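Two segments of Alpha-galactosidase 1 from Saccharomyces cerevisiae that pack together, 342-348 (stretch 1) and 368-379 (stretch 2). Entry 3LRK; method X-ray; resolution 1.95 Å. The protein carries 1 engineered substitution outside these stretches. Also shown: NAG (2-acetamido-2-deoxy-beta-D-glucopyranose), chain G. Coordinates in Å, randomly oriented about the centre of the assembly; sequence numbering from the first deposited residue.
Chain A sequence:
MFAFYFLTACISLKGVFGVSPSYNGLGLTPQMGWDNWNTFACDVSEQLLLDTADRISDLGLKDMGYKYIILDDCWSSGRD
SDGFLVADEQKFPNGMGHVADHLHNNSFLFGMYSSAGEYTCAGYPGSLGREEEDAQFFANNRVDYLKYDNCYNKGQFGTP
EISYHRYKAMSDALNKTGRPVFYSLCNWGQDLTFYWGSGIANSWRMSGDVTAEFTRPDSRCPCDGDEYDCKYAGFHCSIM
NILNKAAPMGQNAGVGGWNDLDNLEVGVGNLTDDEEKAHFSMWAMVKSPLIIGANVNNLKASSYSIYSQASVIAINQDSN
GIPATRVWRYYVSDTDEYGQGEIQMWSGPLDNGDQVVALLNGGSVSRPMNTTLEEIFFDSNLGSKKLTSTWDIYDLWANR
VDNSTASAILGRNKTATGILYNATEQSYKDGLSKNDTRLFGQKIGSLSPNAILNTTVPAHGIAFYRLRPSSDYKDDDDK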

# COMPACT_ATOMS: atom_id res chain seq x y z
N GLU A 342 21.49 9.51 12.93
CA GLU A 342 20.82 8.61 13.84
C GLU A 342 21.85 7.74 14.55
O GLU A 342 22.95 7.53 14.05
CB GLU A 342 19.77 7.75 13.12
CG GLU A 342 20.33 6.86 12.00
CD GLU A 342 19.24 6.15 11.21
OE1 GLU A 342 18.51 5.33 11.80
OE2 GLU A 342 19.11 6.40 9.99
N ILE A 343 21.47 7.25 15.72
CA ILE A 343 22.32 6.34 16.49
C ILE A 343 21.55 5.05 16.76
O ILE A 343 20.33 5.08 16.95
CB ILE A 343 22.81 6.99 17.82
CG1 ILE A 343 21.62 7.51 18.65
CG2 ILE A 343 23.81 8.11 17.50
CD1 ILE A 343 21.91 7.68 20.15
N GLN A 344 22.25 3.93 16.73
CA GLN A 344 21.62 2.62 16.88
C GLN A 344 22.42 1.71 17.79
O GLN A 344 23.65 1.81 17.86
CB GLN A 344 21.42 1.94 15.52
CG GLN A 344 20.82 2.83 14.41
CD GLN A 344 20.51 2.07 13.13
OE1 GLN A 344 20.88 0.91 12.98
NE2 GLN A 344 19.82 2.73 12.20
N MET A 345 21.71 0.85 18.50
CA MET A 345 22.32 -0.26 19.21
C MET A 345 21.80 -1.57 18.64
O MET A 345 20.58 -1.74 18.48
CB MET A 345 21.99 -0.19 20.69
CG MET A 345 23.02 -0.84 21.56
SD MET A 345 22.31 -1.79 22.91
CE MET A 345 22.26 -3.36 22.08
N TRP A 346 22.71 -2.49 18.35
CA TRP A 346 22.35 -3.83 17.90
C TRP A 346 22.96 -4.85 18.85
O TRP A 346 23.99 -4.59 19.49
CB TRP A 346 22.84 -4.09 16.48
CG TRP A 346 22.22 -3.24 15.38
CD1 TRP A 346 22.33 -1.88 15.24
CD2 TRP A 346 21.45 -3.70 14.25
NE1 TRP A 346 21.66 -1.47 14.11
CE2 TRP A 346 21.13 -2.57 13.48
CE3 TRP A 346 21.01 -4.96 13.83
CZ2 TRP A 346 20.35 -2.65 12.31
CZ3 TRP A 346 20.26 -5.05 12.65
CH2 TRP A 346 19.93 -3.90 11.91
N SER A 347 22.32 -6.01 18.94
CA SER A 347 22.76 -7.09 19.81
C SER A 347 22.28 -8.40 19.22
O SER A 347 21.19 -8.46 18.64
CB SER A 347 22.21 -6.90 21.23
OG SER A 347 22.65 -7.94 22.09
N GLY A 348 23.09 -9.45 19.36
CA GLY A 348 22.74 -10.76 18.83
C GLY A 348 23.49 -11.91 19.49
O GLY A 348 24.65 -11.74 19.90
N PRO A 368 29.61 10.26 22.99
CA PRO A 368 29.60 9.14 23.93
C PRO A 368 28.36 8.28 23.70
O PRO A 368 27.28 8.80 23.43
CB PRO A 368 29.55 9.83 25.30
CG PRO A 368 28.85 11.12 25.02
CD PRO A 368 29.32 11.54 23.66
N MET A 369 28.53 6.96 23.78
CA MET A 369 27.43 6.02 23.63
C MET A 369 27.48 5.00 24.77
O MET A 369 28.56 4.62 25.23
CB MET A 369 27.50 5.31 22.26
CG MET A 369 27.25 6.22 21.06
SD MET A 369 26.91 5.35 19.50
CE MET A 369 25.22 4.80 19.80
N ASN A 370 26.31 4.61 25.23
CA ASN A 370 26.14 3.80 26.41
C ASN A 370 25.06 2.72 26.32
O ASN A 370 24.07 2.93 25.70
CB ASN A 370 25.83 4.72 27.60
CG ASN A 370 24.51 5.44 27.47
OD1 ASN A 370 23.55 5.02 28.01
ND2 ASN A 370 24.50 6.55 26.80
N THR A 371 25.25 1.60 27.00
CA THR A 371 24.21 0.61 27.17
C THR A 371 24.41 -0.16 28.49
O THR A 371 25.35 0.11 29.24
CB THR A 371 24.11 -0.35 25.95
OG1 THR A 371 22.95 -1.18 26.09
CG2 THR A 371 25.36 -1.22 25.80
N THR A 372 23.50 -1.09 28.77
CA THR A 372 23.52 -1.90 29.99
C THR A 372 23.29 -3.35 29.59
O THR A 372 22.91 -3.62 28.45
CB THR A 372 22.38 -1.50 30.96
OG1 THR A 372 21.12 -1.76 30.34
CG2 THR A 372 22.45 -0.01 31.35
N LEU A 373 23.49 -4.28 30.53
CA LEU A 373 23.19 -5.69 30.30
C LEU A 373 21.71 -5.94 29.97
O LEU A 373 21.39 -6.85 29.20
CB LEU A 373 23.59 -6.55 31.51
CG LEU A 373 25.08 -6.71 31.84
CD1 LEU A 373 25.23 -7.51 33.14
CD2 LEU A 373 25.85 -7.38 30.70
N GLU A 374 20.83 -5.13 30.56
CA GLU A 374 19.38 -5.25 30.32
C GLU A 374 19.03 -4.99 28.86
O GLU A 374 18.23 -5.72 28.28
CB GLU A 374 18.58 -4.32 31.24
CG GLU A 374 18.74 -4.61 32.74
CD GLU A 374 17.77 -3.83 33.63
OE1 GLU A 374 17.02 -2.97 33.11
OE2 GLU A 374 17.76 -4.07 34.86
N GLU A 375 19.67 -3.98 28.26
CA GLU A 375 19.49 -3.64 26.84
C GLU A 375 20.17 -4.64 25.92
O GLU A 375 19.58 -5.05 24.92
CB GLU A 375 20.02 -2.25 26.53
CG GLU A 375 19.24 -1.10 27.13
CD GLU A 375 19.57 0.23 26.47
OE1 GLU A 375 20.73 0.40 26.02
OE2 GLU A 375 18.67 1.09 26.40
N ILE A 376 21.41 -5.00 26.25
CA ILE A 376 22.17 -6.00 25.48
C ILE A 376 21.42 -7.33 25.42
O ILE A 376 21.23 -7.90 24.34
CB ILE A 376 23.59 -6.21 26.06
CG1 ILE A 376 24.45 -4.97 25.82
CG2 ILE A 376 24.23 -7.46 25.47
CD1 ILE A 376 25.70 -4.89 26.70
N PHE A 377 20.99 -7.82 26.58
CA PHE A 377 20.27 -9.07 26.66
C PHE A 377 18.77 -8.79 26.71
O PHE A 377 18.07 -9.08 27.70
CB PHE A 377 20.79 -9.93 27.82
CG PHE A 377 22.24 -10.32 27.65
CD1 PHE A 377 23.24 -9.64 28.32
CD2 PHE A 377 22.59 -11.36 26.79
CE1 PHE A 377 24.58 -9.99 28.15
CE2 PHE A 377 23.93 -11.72 26.61
CZ PHE A 377 24.92 -11.04 27.30
N PHE A 378 18.32 -8.25 25.58
CA PHE A 378 16.99 -7.67 25.38
C PHE A 378 15.80 -8.61 25.60
O PHE A 378 14.71 -8.13 25.92
CB PHE A 378 16.92 -7.03 23.97
CG PHE A 378 17.35 -7.96 22.86
CD1 PHE A 378 16.44 -8.84 22.27
CD2 PHE A 378 18.67 -7.97 22.41
CE1 PHE A 378 16.84 -9.72 21.25
CE2 PHE A 378 19.08 -8.85 21.39
CZ PHE A 378 18.16 -9.72 20.81
N ASP A 379 15.98 -9.92 25.40
CA ASP A 379 14.91 -10.88 25.65
C ASP A 379 15.09 -11.68 26.96
O ASP A 379 14.43 -12.70 27.16
CB ASP A 379 14.71 -11.84 24.47
CG ASP A 379 14.15 -11.14 23.22
OD1 ASP A 379 13.63 -10.01 23.33
OD2 ASP A 379 14.23 -11.75 22.13
C1 NAG G . 23.62 7.53 26.20
C2 NAG G . 22.18 7.58 25.67
C3 NAG G . 21.74 9.01 25.33
C4 NAG G . 22.03 9.98 26.47
C5 NAG G . 23.45 9.80 27.01
C6 NAG G . 23.66 10.61 28.29
C7 NAG G . 20.96 5.85 24.46
C8 NAG G . 20.77 5.14 23.16
N2 NAG G . 21.99 6.70 24.53
O3 NAG G . 20.36 9.03 25.04
O4 NAG G . 21.83 11.31 26.02
O5 NAG G . 23.74 8.43 27.29
O6 NAG G . 24.52 11.69 28.01
O7 NAG G . 20.19 5.65 25.40

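Stretch 1 is a single β-strand, and stretch 2 begins as a strand, turns into a short helix at 373-376 and ends in a loop. The two strands run in broadly the same direction, inclined by 35°, with axes no closer than 9.1 Å. That spacing is too wide for backbone pairing, so the strands meet through side chains. Alternation in stretch 1 sends I343, M345 and S347 toward stretch 2, while Q344 and W346 point away.

E342 does not touch stretch 2, but its OE1 accepts a 2.9 Å hydrogen bond from Q344 NE2. I343 makes the apolar contact: its CB lies 3.8 Å from M369 CE. The long, unbranched methionine suits this place because its side chain, t at chi2 and turned at its methyl end (chi3 p), reaches across a gap in which I343 CA and M369 CA are 8.8 Å apart. On the far side of the strand, Q344 OE1 accepts a 2.7 Å hydrogen bond from W346 NE1, so the amide of Q344 links the polar groups of E342 and W346.

M345 meets the place where strand gives way to helix. Its SD approaches T371 OG1 at 3.3 Å, and its CE lies 4.3 Å from I376 CA; a flexible thioether can fit against both polar and apolar surroundings. T371 OG1 donates to E375 OE1 at 2.7 Å, tying the strand to the helix. Next to it, T372 caps the helix, its OG1 accepting a weak 3.4 Å bond from E375 N.

At S347 the backbones draw closer, with S347 CA 5.8 Å from I376 CA. A small side chain fits this narrow gap, and its hydroxyl lies 2.7 Å, S347 OG to I376 O, from the carbonyl, within hydrogen-bonding distance. F378 packs alongside, its CE2 3.7 Å from S347 CB. G348, with no side chain, ends the stretch.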